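PDB 2IY9: subtilase cytotoxin subunit A from Escherichia coli, which acts as the serine protease subunit of the AB5 subtilase cytotoxin, cutting the endoplasmic reticulum chaperone BiP at a single hinge site and so killing host cells. Local coordinates for residues F242-P252 with V312-L321; R175-N183 with Q195-H203. All coordinates share one frame; numbering follows the deposited sequence.

Contact 1 of 2, residues F242-P252 with V312-L321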
ATOM      1  N   PHE A 242      15.005  -4.016   3.176  1.00 24.26           N
ATOM      2  CA  PHE A 242      14.967  -3.630   4.583  1.00 24.26           C
ATOM      3  C   PHE A 242      15.942  -2.497   4.895  1.00 24.68           C
ATOM      4  O   PHE A 242      16.784  -2.126   4.070  1.00 23.67           O
ATOM      5  CB  PHE A 242      15.267  -4.839   5.490  1.00 24.32           C
ATOM      6  CG  PHE A 242      16.693  -5.345   5.397  1.00 25.21           C
ATOM      7  CD1 PHE A 242      17.684  -4.854   6.255  1.00 26.03           C
ATOM      8  CD2 PHE A 242      17.038  -6.313   4.469  1.00 26.17           C
ATOM      9  CE1 PHE A 242      19.012  -5.315   6.171  1.00 27.03           C
ATOM     10  CE2 PHE A 242      18.358  -6.802   4.388  1.00 25.65           C
ATOM     11  CZ  PHE A 242      19.345  -6.297   5.232  1.00 24.76           C
ATOM     12  N   GLY A 243      15.817  -1.957   6.102  1.00 24.81           N
ATOM     13  CA  GLY A 243      16.776  -0.976   6.579  1.00 25.54           C
ATOM     14  C   GLY A 243      16.132   0.073   7.441  1.00 26.01           C
ATOM     15  O   GLY A 243      15.222   0.781   7.000  1.00 25.47           O
ATOM     16  N   ASN A 244      16.608   0.164   8.681  1.00 26.45           N
ATOM     17  CA  ASN A 244      16.179   1.207   9.590  1.00 26.95           C
ATOM     18  C   ASN A 244      16.299   2.577   8.919  1.00 26.96           C
ATOM     19  O   ASN A 244      17.281   2.849   8.221  1.00 26.84           O
ATOM     20  CB  ASN A 244      16.997   1.151  10.878  1.00 27.37           C
ATOM     21  CG  ASN A 244      16.447   2.057  11.949  1.00 29.19           C
ATOM     22  OD1 ASN A 244      16.634   3.270  11.905  1.00 31.55           O
ATOM     23  ND2 ASN A 244      15.757   1.477  12.915  1.00 31.62           N
ATOM     24  N   ASN A 245      15.275   3.408   9.111  1.00 26.74           N
ATOM     25  CA  ASN A 245      15.168   4.747   8.494  1.00 26.56           C
ATOM     26  C   ASN A 245      14.764   4.762   7.002  1.00 25.61           C
ATOM     27  O   ASN A 245      14.613   5.835   6.404  1.00 24.87           O
ATOM     28  CB  ASN A 245      16.437   5.584   8.725  1.00 27.58           C
ATOM     29  CG  ASN A 245      16.134   7.062   8.897  1.00 30.16           C
ATOM     30  OD1 ASN A 245      16.889   7.922   8.428  1.00 33.89           O
ATOM     31  ND2 ASN A 245      15.029   7.369   9.572  1.00 32.98           N
ATOM     32  N   TRP A 246      14.590   3.572   6.416  1.00 24.56           N
ATOM     33  CA  TRP A 246      14.098   3.442   5.041  1.00 24.40           C
ATOM     34  C   TRP A 246      12.813   2.600   4.939  1.00 23.99           C
ATOM     35  O   TRP A 246      12.292   2.396   3.843  1.00 23.60           O
ATOM     36  CB  TRP A 246      15.181   2.853   4.131  1.00 24.36           C
ATOM     37  CG  TRP A 246      16.383   3.727   4.009  1.00 24.36           C
ATOM     38  CD1 TRP A 246      17.452   3.786   4.865  1.00 24.87           C
ATOM     39  CD2 TRP A 246      16.643   4.674   2.969  1.00 24.30           C
ATOM     40  NE1 TRP A 246      18.369   4.713   4.413  1.00 24.47           N
ATOM     41  CE2 TRP A 246      17.896   5.273   3.252  1.00 24.34           C
ATOM     42  CE3 TRP A 246      15.936   5.083   1.829  1.00 23.78           C
ATOM     43  CZ2 TRP A 246      18.453   6.264   2.435  1.00 24.40           C
ATOM     44  CZ3 TRP A 246      16.500   6.062   1.005  1.00 24.78           C
ATOM     45  CH2 TRP A 246      17.752   6.635   1.315  1.00 24.43           C
ATOM     46  N   VAL A 247      12.322   2.128   6.087  1.00 23.43           N
ATOM     47  CA  VAL A 247      11.110   1.308   6.174  1.00 23.39           C
ATOM     48  C   VAL A 247      10.332   1.778   7.407  1.00 23.23           C
ATOM     49  O   VAL A 247      10.895   1.843   8.505  1.00 23.05           O
ATOM     50  CB  VAL A 247      11.456  -0.208   6.321  1.00 23.35           C
ATOM     51  CG1 VAL A 247      10.190  -1.052   6.474  1.00 23.18           C
ATOM     52  CG2 VAL A 247      12.332  -0.712   5.133  1.00 22.76           C
ATOM     53  N   ASP A 248       9.049   2.103   7.228  1.00 22.84           N
ATOM     54  CA  ASP A 248       8.215   2.597   8.340  1.00 23.00           C
ATOM     55  C   ASP A 248       7.515   1.493   9.142  1.00 22.96           C
ATOM     56  O   ASP A 248       7.339   1.614  10.361  1.00 22.85           O
ATOM     57  CB  ASP A 248       7.178   3.603   7.824  1.00 23.09           C
ATOM     58  CG  ASP A 248       7.823   4.840   7.220  1.00 23.24           C
ATOM     59  OD1 ASP A 248       8.522   5.571   7.955  1.00 25.99           O
ATOM     60  OD2 ASP A 248       7.652   5.069   6.005  1.00 22.74           O
ATOM     61  N   ILE A 249       7.121   0.425   8.451  1.00 22.57           N
ATOM     62  CA  ILE A 249       6.322  -0.648   9.043  1.00 22.56           C
ATOM     63  C   ILE A 249       6.517  -1.928   8.233  1.00 22.73           C
ATOM     64  O   ILE A 249       6.782  -1.881   7.019  1.00 22.72           O
ATOM     65  CB  ILE A 249       4.804  -0.266   9.093  1.00 22.64           C
ATOM     66  CG1 ILE A 249       4.034  -1.151  10.085  1.00 23.54           C
ATOM     67  CG2 ILE A 249       4.167  -0.298   7.685  1.00 22.11           C
ATOM     68  CD1 ILE A 249       2.617  -0.648  10.393  1.00 22.93           C
ATOM     69  N   ALA A 250       6.381  -3.065   8.911  1.00 22.29           N
ATOM     70  CA  ALA A 250       6.355  -4.349   8.239  1.00 22.29           C
ATOM     71  C   ALA A 250       4.980  -4.982   8.396  1.00 22.20           C
ATOM     72  O   ALA A 250       4.301  -4.819   9.419  1.00 22.46           O
ATOM     73  CB  ALA A 250       7.456  -5.271   8.774  1.00 22.05           C
ATOM     74  N   ALA A 251       4.577  -5.714   7.368  1.00 22.18           N
ATOM     75  CA  ALA A 251       3.268  -6.318   7.345  1.00 22.35           C
ATOM     76  C   ALA A 251       3.355  -7.702   6.727  1.00 22.66           C
ATOM     77  O   ALA A 251       4.339  -8.010   6.050  1.00 22.09           O
ATOM     78  CB  ALA A 251       2.308  -5.426   6.568  1.00 22.68           C
ATOM     79  N   PRO A 252       2.346  -8.556   6.981  1.00 23.12           N
ATOM     80  CA  PRO A 252       2.258  -9.858   6.323  1.00 23.13           C
ATOM     81  C   PRO A 252       2.603  -9.794   4.831  1.00 23.53           C
ATOM     82  O   PRO A 252       1.991  -9.027   4.082  1.00 23.00           O
ATOM     83  CB  PRO A 252       0.792 -10.237   6.527  1.00 23.45           C
ATOM     84  CG  PRO A 252       0.481  -9.671   7.889  1.00 22.74           C
ATOM     85  CD  PRO A 252       1.237  -8.348   7.942  1.00 22.88           C
ATOM     86  N   VAL A 312      14.529  -3.879  14.852  1.00 28.08           N
ATOM     87  CA  VAL A 312      14.948  -2.476  14.762  1.00 28.16           C
ATOM     88  C   VAL A 312      15.957  -2.206  13.620  1.00 27.89           C
ATOM     89  O   VAL A 312      15.873  -1.169  12.968  1.00 27.92           O
ATOM     90  CB  VAL A 312      15.418  -1.928  16.134  1.00 28.00           C
ATOM     91  CG1 VAL A 312      15.945  -0.491  16.009  1.00 29.29           C
ATOM     92  CG2 VAL A 312      14.249  -1.976  17.136  1.00 28.76           C
ATOM     93  N   ASP A 313      16.875  -3.135  13.345  1.00 27.58           N
ATOM     94  CA  ASP A 313      17.806  -2.935  12.216  1.00 27.60           C
ATOM     95  C   ASP A 313      17.115  -2.930  10.850  1.00 27.28           C
ATOM     96  O   ASP A 313      17.624  -2.332   9.909  1.00 26.81           O
ATOM     97  CB  ASP A 313      18.943  -3.967  12.183  1.00 27.64           C
ATOM     98  CG  ASP A 313      19.969  -3.664  11.089  1.00 29.18           C
ATOM     99  OD1 ASP A 313      20.631  -2.606  11.172  1.00 30.14           O
ATOM    100  OD2 ASP A 313      20.091  -4.456  10.129  1.00 31.49           O
ATOM    101  N   LYS A 314      15.962  -3.600  10.765  1.00 26.97           N
ATOM    102  CA  LYS A 314      15.262  -3.851   9.508  1.00 27.32           C
ATOM    103  C   LYS A 314      14.138  -2.834   9.260  1.00 26.35           C
ATOM    104  O   LYS A 314      13.826  -2.516   8.111  1.00 25.69           O
ATOM    105  CB  LYS A 314      14.684  -5.280   9.502  1.00 27.32           C
ATOM    106  CG  LYS A 314      15.738  -6.413   9.664  1.00 28.77           C
ATOM    107  CD  LYS A 314      15.226  -7.790   9.194  1.00 29.67           C
ATOM    108  CE  LYS A 314      14.554  -8.583  10.337  1.00 32.62           C
ATOM    109  NZ  LYS A 314      14.063  -9.994  10.015  1.00 28.22           N
ATOM    110  N   VAL A 315      13.554  -2.318  10.345  1.00 26.04           N
ATOM    111  CA  VAL A 315      12.365  -1.465  10.289  1.00 26.11           C
ATOM    112  C   VAL A 315      12.486  -0.399  11.373  1.00 26.25           C
ATOM    113  O   VAL A 315      12.853  -0.707  12.515  1.00 25.76           O
ATOM    114  CB  VAL A 315      11.067  -2.288  10.576  1.00 26.09           C
ATOM    115  CG1 VAL A 315       9.821  -1.385  10.573  1.00 26.55           C
ATOM    116  CG2 VAL A 315      10.900  -3.437   9.591  1.00 26.38           C
ATOM    117  N   THR A 316      12.163   0.847  11.028  1.00 26.28           N
ATOM    118  CA  THR A 316      12.143   1.916  12.024  1.00 26.67           C
ATOM    119  C   THR A 316      11.310   1.483  13.217  1.00 26.23           C
ATOM    120  O   THR A 316      10.140   1.093  13.083  1.00 26.15           O
ATOM    121  CB  THR A 316      11.640   3.254  11.442  1.00 26.85           C
ATOM    122  OG1 THR A 316      12.550   3.674  10.426  1.00 26.83           O
ATOM    123  CG2 THR A 316      11.567   4.351  12.534  1.00 27.81           C
ATOM    124  N   GLU A 317      11.960   1.512  14.373  1.00 26.43           N
ATOM    125  CA  GLU A 317      11.388   1.126  15.660  1.00 26.66           C
ATOM    126  C   GLU A 317      10.817  -0.291  15.719  1.00 25.76           C
ATOM    127  O   GLU A 317      10.051  -0.608  16.620  1.00 25.34           O
ATOM    128  CB  GLU A 317      10.345   2.145  16.133  1.00 27.38           C
ATOM    129  CG  GLU A 317      10.812   3.567  16.013  1.00 30.44           C
ATOM    130  CD  GLU A 317      10.668   4.310  17.287  1.00 35.76           C
ATOM    131  OE1 GLU A 317      11.595   4.191  18.120  1.00 38.13           O
ATOM    132  OE2 GLU A 317       9.643   5.015  17.449  1.00 37.10           O
ATOM    133  N   GLY A 318      11.195  -1.139  14.770  1.00 25.49           N
ATOM    134  CA  GLY A 318      10.754  -2.539  14.772  1.00 25.21           C
ATOM    135  C   GLY A 318       9.252  -2.715  14.613  1.00 24.97           C
ATOM    136  O   GLY A 318       8.687  -3.703  15.089  1.00 25.45           O
ATOM    137  N   ARG A 319       8.609  -1.771  13.922  1.00 24.34           N
ATOM    138  CA  ARG A 319       7.152  -1.734  13.806  1.00 23.90           C
ATOM    139  C   ARG A 319       6.530  -2.841  12.963  1.00 23.94           C
ATOM    140  O   ARG A 319       6.912  -3.062  11.795  1.00 23.69           O
ATOM    141  CB  ARG A 319       6.673  -0.388  13.259  1.00 24.12           C
ATOM    142  CG  ARG A 319       6.982   0.796  14.128  1.00 24.36           C
ATOM    143  CD  ARG A 319       6.212   1.998  13.659  1.00 24.69           C
ATOM    144  NE  ARG A 319       6.767   3.236  14.180  1.00 24.56           N
ATOM    145  CZ  ARG A 319       7.579   4.042  13.504  1.00 27.41           C
ATOM    146  NH1 ARG A 319       7.950   3.742  12.261  1.00 26.34           N
ATOM    147  NH2 ARG A 319       8.025   5.153  14.077  1.00 27.70           N
ATOM    148  N   VAL A 320       5.537  -3.502  13.557  1.00 23.56           N
ATOM    149  CA  VAL A 320       4.762  -4.534  12.877  1.00 23.16           C
ATOM    150  C   VAL A 320       3.280  -4.176  12.934  1.00 23.10           C
ATOM    151  O   VAL A 320       2.740  -3.835  14.003  1.00 23.54           O
ATOM    152  CB  VAL A 320       5.032  -5.939  13.477  1.00 23.20           C
ATOM    153  CG1 VAL A 320       4.047  -6.981  12.924  1.00 24.49           C
ATOM    154  CG2 VAL A 320       6.471  -6.370  13.196  1.00 24.13           C
ATOM    155  N   LEU A 321       2.634  -4.248  11.774  1.00 22.47           N
ATOM    156  CA  LEU A 321       1.226  -3.923  11.615  1.00 22.98           C
ATOM    157  C   LEU A 321       0.338  -4.638  12.631  1.00 23.34           C
ATOM    158  O   LEU A 321       0.349  -5.870  12.724  1.00 23.03           O
ATOM    159  CB  LEU A 321       0.774  -4.274  10.192  1.00 22.77           C
ATOM    160  CG  LEU A 321      -0.703  -4.024   9.874  1.00 21.91           C
ATOM    161  CD1 LEU A 321      -1.019  -2.534   9.948  1.00 22.07           C
ATOM    162  CD2 LEU A 321      -1.107  -4.627   8.520  1.00 22.15           C
TER
HETATM  163  O   HOH W   1      14.567   2.748  15.030  1.00 40.55           O
HETATM  164  O   HOH W   2       9.069   5.729  10.657  1.00 27.39           O
HETATM  165  O   HOH W   3      11.473   5.177   8.452  1.00 46.13           O
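The guanidinium of Arg319 meets the carbonyl of Asp248 at its edge: NH1 reaches Asp248 O at 2.9 Å, on a lone pair, the oxygen 2° out of the guanidinium plane. A water, also near that plane but on the other side of NH1, links it to Asp248 OD1, while Glu317 CB lies over one face near the rim. Asp248 OD2 makes a salt bridge with Arg217. A second flat group, the amide of Asn244, lays Val312 O in its plane, ND2 to O 2.6 Å; CG anti to the backbone N (chi1 -170°) carries the amide across. The Phe242 ring is approached obliquely by Lys314 CA and by Asp313, which salt-bridges Arg189; Phe242 CB rests against Lys314. In the subtilase fold, strand 249-252 ends the parallel sheet, and residues 319-321 pair with its outer edge: Ala250 N bonds to Arg319 O and Leu321 N to Ala250 O, each at 2.9 Å. Thr316 N donates to Val247 O, and Thr316 OG1 accepts from Asn245 N at 3.0 Å. Gly243 N meets Lys314 O from above the carbonyl plane. Among the apolar groups, Val315 CG2 touches Val247 CG1 and Ala250 CB at 4.0 Å, and Leu321 packs on Ile249 CD1 and Ala251 CB.

Contact 2 of 2, residues R175-N183 with Q195-H203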
ATOM      1  N   ARG A 175      -3.545  13.448   2.120  1.00 24.90           N
ATOM      2  CA  ARG A 175      -3.471  12.097   1.541  1.00 24.22           C
ATOM      3  C   ARG A 175      -2.207  11.361   1.962  1.00 23.67           C
ATOM      4  O   ARG A 175      -1.202  11.988   2.322  1.00 23.36           O
ATOM      5  CB  ARG A 175      -3.552  12.152   0.012  1.00 23.90           C
ATOM      6  CG  ARG A 175      -4.753  12.924  -0.507  1.00 24.46           C
ATOM      7  CD  ARG A 175      -4.859  12.878  -2.038  1.00 24.48           C
ATOM      8  NE  ARG A 175      -5.862  13.830  -2.501  1.00 25.40           N
ATOM      9  CZ  ARG A 175      -7.170  13.584  -2.550  1.00 27.03           C
ATOM     10  NH1 ARG A 175      -7.648  12.402  -2.188  1.00 26.45           N
ATOM     11  NH2 ARG A 175      -7.998  14.523  -2.986  1.00 28.84           N
ATOM     12  N   LEU A 176      -2.276  10.029   1.902  1.00 22.96           N
ATOM     13  CA  LEU A 176      -1.163   9.169   2.238  1.00 22.19           C
ATOM     14  C   LEU A 176      -0.796   8.260   1.090  1.00 21.91           C
ATOM     15  O   LEU A 176      -1.669   7.755   0.387  1.00 21.87           O
ATOM     16  CB  LEU A 176      -1.487   8.298   3.449  1.00 22.67           C
ATOM     17  CG  LEU A 176      -1.560   9.045   4.777  1.00 23.89           C
ATOM     18  CD1 LEU A 176      -2.126   8.114   5.813  1.00 23.26           C
ATOM     19  CD2 LEU A 176      -0.169   9.624   5.176  1.00 24.01           C
ATOM     20  N   ILE A 177       0.504   8.042   0.926  1.00 21.00           N
ATOM     21  CA  ILE A 177       0.992   7.085  -0.062  1.00 21.25           C
ATOM     22  C   ILE A 177       1.584   5.898   0.671  1.00 20.82           C
ATOM     23  O   ILE A 177       2.500   6.045   1.494  1.00 21.39           O
ATOM     24  CB  ILE A 177       2.026   7.695  -1.007  1.00 21.04           C
ATOM     25  CG1 ILE A 177       1.344   8.739  -1.904  1.00 22.82           C
ATOM     26  CG2 ILE A 177       2.683   6.616  -1.862  1.00 22.79           C
ATOM     27  CD1 ILE A 177       2.286   9.401  -2.859  1.00 24.86           C
ATOM     28  N   VAL A 178       1.020   4.734   0.393  1.00 20.84           N
ATOM     29  CA  VAL A 178       1.509   3.493   0.961  1.00 20.78           C
ATOM     30  C   VAL A 178       2.361   2.835  -0.122  1.00 21.28           C
ATOM     31  O   VAL A 178       1.854   2.463  -1.187  1.00 20.95           O
ATOM     32  CB  VAL A 178       0.347   2.593   1.423  1.00 21.58           C
ATOM     33  CG1 VAL A 178       0.880   1.409   2.246  1.00 20.91           C
ATOM     34  CG2 VAL A 178      -0.645   3.411   2.260  1.00 19.06           C
ATOM     35  N   ALA A 179       3.663   2.744   0.155  1.00 21.05           N
ATOM     36  CA  ALA A 179       4.670   2.387  -0.850  1.00 20.91           C
ATOM     37  C   ALA A 179       5.511   1.177  -0.453  1.00 21.22           C
ATOM     38  O   ALA A 179       6.113   1.162   0.616  1.00 20.98           O
ATOM     39  CB  ALA A 179       5.568   3.573  -1.109  1.00 21.20           C
ATOM     40  N   ALA A 180       5.554   0.168  -1.330  1.00 21.35           N
ATOM     41  CA  ALA A 180       6.392  -1.021  -1.126  1.00 21.42           C
ATOM     42  C   ALA A 180       7.865  -0.624  -1.193  1.00 21.30           C
ATOM     43  O   ALA A 180       8.240   0.193  -2.044  1.00 21.43           O
ATOM     44  CB  ALA A 180       6.082  -2.071  -2.201  1.00 20.84           C
ATOM     45  N   VAL A 181       8.692  -1.201  -0.319  1.00 20.88           N
ATOM     46  CA  VAL A 181      10.132  -0.898  -0.342  1.00 21.61           C
ATOM     47  C   VAL A 181      10.866  -1.736  -1.398  1.00 22.36           C
ATOM     48  O   VAL A 181      12.052  -1.520  -1.657  1.00 23.00           O
ATOM     49  CB  VAL A 181      10.806  -1.025   1.047  1.00 21.52           C
ATOM     50  CG1 VAL A 181      10.223  -0.004   2.011  1.00 20.41           C
ATOM     51  CG2 VAL A 181      10.699  -2.446   1.613  1.00 19.29           C
ATOM     52  N   GLY A 182      10.157  -2.696  -1.987  1.00 22.91           N
ATOM     53  CA  GLY A 182      10.710  -3.494  -3.089  1.00 23.18           C
ATOM     54  C   GLY A 182      11.243  -4.844  -2.666  1.00 23.78           C
ATOM     55  O   GLY A 182      11.479  -5.093  -1.480  1.00 22.98           O
ATOM     56  N   ASN A 183      11.423  -5.726  -3.646  1.00 24.38           N
ATOM     57  CA  ASN A 183      11.895  -7.081  -3.369  1.00 24.87           C
ATOM     58  C   ASN A 183      13.357  -7.271  -3.757  1.00 25.40           C
ATOM     59  O   ASN A 183      13.916  -6.440  -4.473  1.00 25.97           O
ATOM     60  CB  ASN A 183      11.034  -8.105  -4.095  1.00 24.95           C
ATOM     61  CG  ASN A 183       9.590  -8.117  -3.611  1.00 25.28           C
ATOM     62  OD1 ASN A 183       9.268  -7.595  -2.545  1.00 26.89           O
ATOM     63  ND2 ASN A 183       8.720  -8.727  -4.393  1.00 24.35           N
ATOM     64  N   GLN A 195      19.189   2.118  -7.718  1.00 33.28           N
ATOM     65  CA  GLN A 195      18.551   0.824  -7.426  1.00 32.72           C
ATOM     66  C   GLN A 195      17.367   0.930  -6.448  1.00 31.70           C
ATOM     67  O   GLN A 195      16.584  -0.013  -6.314  1.00 31.38           O
ATOM     68  CB  GLN A 195      19.586  -0.174  -6.889  1.00 33.03           C
ATOM     69  CG  GLN A 195      20.739  -0.502  -7.862  1.00 33.68           C
ATOM     70  CD  GLN A 195      21.897  -1.225  -7.180  1.00 34.60           C
ATOM     71  OE1 GLN A 195      22.324  -0.860  -6.073  1.00 35.22           O
ATOM     72  NE2 GLN A 195      22.423  -2.257  -7.848  1.00 37.52           N
ATOM     73  N   ARG A 196      17.249   2.068  -5.771  1.00 30.60           N
ATOM     74  CA  ARG A 196      16.191   2.274  -4.775  1.00 29.58           C
ATOM     75  C   ARG A 196      14.864   2.568  -5.441  1.00 28.90           C
ATOM     76  O   ARG A 196      14.815   3.275  -6.447  1.00 28.65           O
ATOM     77  CB  ARG A 196      16.553   3.403  -3.808  1.00 29.48           C
ATOM     78  CG  ARG A 196      17.607   3.019  -2.780  1.00 29.11           C
ATOM     79  CD  ARG A 196      17.981   4.205  -1.941  1.00 29.18           C
ATOM     80  NE  ARG A 196      19.067   3.896  -1.016  1.00 29.46           N
ATOM     81  CZ  ARG A 196      20.052   4.737  -0.710  1.00 28.80           C
ATOM     82  NH1 ARG A 196      20.111   5.944  -1.270  1.00 27.99           N
ATOM     83  NH2 ARG A 196      20.982   4.363   0.146  1.00 27.19           N
ATOM     84  N   ILE A 197      13.792   2.024  -4.875  1.00 27.96           N
ATOM     85  CA  ILE A 197      12.459   2.169  -5.469  1.00 27.56           C
ATOM     86  C   ILE A 197      11.721   3.373  -4.892  1.00 27.00           C
ATOM     87  O   ILE A 197      11.662   3.553  -3.670  1.00 26.13           O
ATOM     88  CB  ILE A 197      11.625   0.872  -5.313  1.00 27.94           C
ATOM     89  CG1 ILE A 197      12.347  -0.284  -6.007  1.00 29.42           C
ATOM     90  CG2 ILE A 197      10.239   1.045  -5.900  1.00 27.48           C
ATOM     91  CD1 ILE A 197      12.073  -1.627  -5.414  1.00 32.33           C
ATOM     92  N   TRP A 198      11.183   4.190  -5.798  1.00 26.29           N
ATOM     93  CA  TRP A 198      10.405   5.385  -5.473  1.00 25.48           C
ATOM     94  C   TRP A 198       8.907   5.071  -5.616  1.00 24.86           C
ATOM     95  O   TRP A 198       8.541   4.303  -6.493  1.00 25.11           O
ATOM     96  CB  TRP A 198      10.807   6.536  -6.414  1.00 25.83           C
ATOM     97  CG  TRP A 198      12.131   7.145  -6.024  1.00 25.49           C
ATOM     98  CD1 TRP A 198      13.376   6.673  -6.343  1.00 25.55           C
ATOM     99  CD2 TRP A 198      12.337   8.322  -5.227  1.00 25.23           C
ATOM    100  NE1 TRP A 198      14.345   7.489  -5.791  1.00 26.41           N
ATOM    101  CE2 TRP A 198      13.734   8.503  -5.101  1.00 25.36           C
ATOM    102  CE3 TRP A 198      11.477   9.243  -4.609  1.00 26.13           C
ATOM    103  CZ2 TRP A 198      14.289   9.566  -4.377  1.00 27.44           C
ATOM    104  CZ3 TRP A 198      12.026  10.301  -3.901  1.00 25.53           C
ATOM    105  CH2 TRP A 198      13.423  10.445  -3.774  1.00 25.35           C
ATOM    106  N   PRO A 199       8.037   5.690  -4.782  1.00 23.97           N
ATOM    107  CA  PRO A 199       8.343   6.733  -3.800  1.00 23.54           C
ATOM    108  C   PRO A 199       8.841   6.271  -2.432  1.00 22.88           C
ATOM    109  O   PRO A 199       9.074   7.119  -1.574  1.00 22.48           O
ATOM    110  CB  PRO A 199       6.998   7.454  -3.625  1.00 23.46           C
ATOM    111  CG  PRO A 199       5.969   6.405  -3.912  1.00 23.76           C
ATOM    112  CD  PRO A 199       6.593   5.377  -4.816  1.00 23.88           C
ATOM    113  N   ALA A 200       9.018   4.968  -2.210  1.00 22.71           N
ATOM    114  CA  ALA A 200       9.571   4.529  -0.919  1.00 22.72           C
ATOM    115  C   ALA A 200      10.936   5.196  -0.622  1.00 22.99           C
ATOM    116  O   ALA A 200      11.249   5.481   0.534  1.00 23.10           O
ATOM    117  CB  ALA A 200       9.681   3.007  -0.852  1.00 22.41           C
ATOM    118  N   ALA A 201      11.709   5.478  -1.672  1.00 22.73           N
ATOM    119  CA  ALA A 201      13.067   6.045  -1.535  1.00 23.14           C
ATOM    120  C   ALA A 201      13.086   7.512  -1.074  1.00 23.33           C
ATOM    121  O   ALA A 201      14.149   8.047  -0.746  1.00 22.99           O
ATOM    122  CB  ALA A 201      13.824   5.903  -2.836  1.00 22.86           C
ATOM    123  N   TYR A 202      11.914   8.155  -1.060  1.00 23.80           N
ATOM    124  CA  TYR A 202      11.784   9.490  -0.503  1.00 23.95           C
ATOM    125  C   TYR A 202      12.400   9.474   0.891  1.00 24.30           C
ATOM    126  O   TYR A 202      12.045   8.637   1.738  1.00 23.45           O
ATOM    127  CB  TYR A 202      10.313   9.924  -0.462  1.00 23.73           C
ATOM    128  CG  TYR A 202      10.071  11.336   0.051  1.00 24.49           C
ATOM    129  CD1 TYR A 202      10.758  12.430  -0.490  1.00 24.77           C
ATOM    130  CD2 TYR A 202       9.132  11.577   1.055  1.00 23.26           C
ATOM    131  CE1 TYR A 202      10.527  13.731  -0.021  1.00 25.35           C
ATOM    132  CE2 TYR A 202       8.893  12.867   1.529  1.00 23.65           C
ATOM    133  CZ  TYR A 202       9.601  13.937   0.984  1.00 24.30           C
ATOM    134  OH  TYR A 202       9.368  15.208   1.446  1.00 24.30           O
ATOM    135  N   HIS A 203      13.356  10.376   1.107  1.00 24.84           N
ATOM    136  CA  HIS A 203      14.182  10.343   2.322  1.00 25.90           C
ATOM    137  C   HIS A 203      14.407  11.748   2.875  1.00 26.10           C
ATOM    138  O   HIS A 203      15.544  12.235   2.904  1.00 26.73           O
ATOM    139  CB  HIS A 203      15.516   9.662   2.013  1.00 25.78           C
ATOM    140  CG  HIS A 203      16.226   9.130   3.221  1.00 26.62           C
ATOM    141  ND1 HIS A 203      15.730   8.095   3.982  1.00 25.59           N
ATOM    142  CD2 HIS A 203      17.419   9.462   3.770  1.00 26.58           C
ATOM    143  CE1 HIS A 203      16.573   7.828   4.964  1.00 26.52           C
ATOM    144  NE2 HIS A 203      17.607   8.642   4.858  1.00 26.83           N
TER
HETATM  145  O   HOH W   4       7.907   2.522  -3.717  1.00 20.46           O
HETATM  146  O   HOH W   5      14.081   0.148  -2.384  1.00 23.63           O
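The backbone of 175-183 runs as strand 176-180 and then leaves the sheet at Val181 and Gly182, while 195-203 comes back over it as an irregular loop that turns through a cis peptide before Pro199 and a type I beta turn from Pro199 to Tyr202, bringing Ala179 and Ala200 to 5.3 Å between CA atoms. Pro199 presents its ring tip to the strand: CG lies 3.9 Å from Ile177 CG2 and about as far from Ala179 CB, so that it rests on two successive side chains of one strand face. The Ile177 side chain crosses the proline ring at about a right angle, with CG2, anti to the backbone N, as the branch that touches. Ala200 follows with its methyl, 3.4 Å from Ala180 O and also against Val181 CG1. Ile197 reaches farther along, with CG1 beside its backbone N (chi1 -60°), and its CD1 presses on Gly182 CA at 3.3 Å, tighter than usual van der Waals contact; Gly182, at a positive phi and without a side chain, lets the methyl lie directly on its CA. Two waters bridge the backbones, one from Ala180 O to Ala200 N, the other from Val181 O to Ile197 N. The side chain of Ala180 is about 5 Å from that of Ser272, a probable charge relay residue. By position in the subtilase fold, Asn183 is probably the oxyanion-hole asparagine, its OD1 accepting from Thr271 N; the cis proline likewise recalls the subtilisins. Loop and strand thus meet through small apolar groups, with water supplying the polar links between their main chains, which implies a join whose closeness depends on methyls, a proline ring and a bare glycine.

How the contacts relate
Contact 2 is buried and contact 1 only partly so, yet both hold the same parallel sheet: 175-183 contributes an interior strand, 242-252 the strand at one border. The difference in place is matched by a difference in chemistry. At the border strand, whose outer side is taken up by residues 319-321, contact 1 adds direct backbone and side-chain hydrogen bonds to its apolar packing and waters; over the sheet's interior, contact 2 has apolar contact and water-mediated links. The two also touch, their centres 13 Å apart, through Trp246 of contact 1, which stacks on His203 and makes a cation-pi interaction with Arg196 of contact 2. Arg217 adds a further tie, serving Asp248 in one and the carbonyls of Ala200 and Tyr202 in the other.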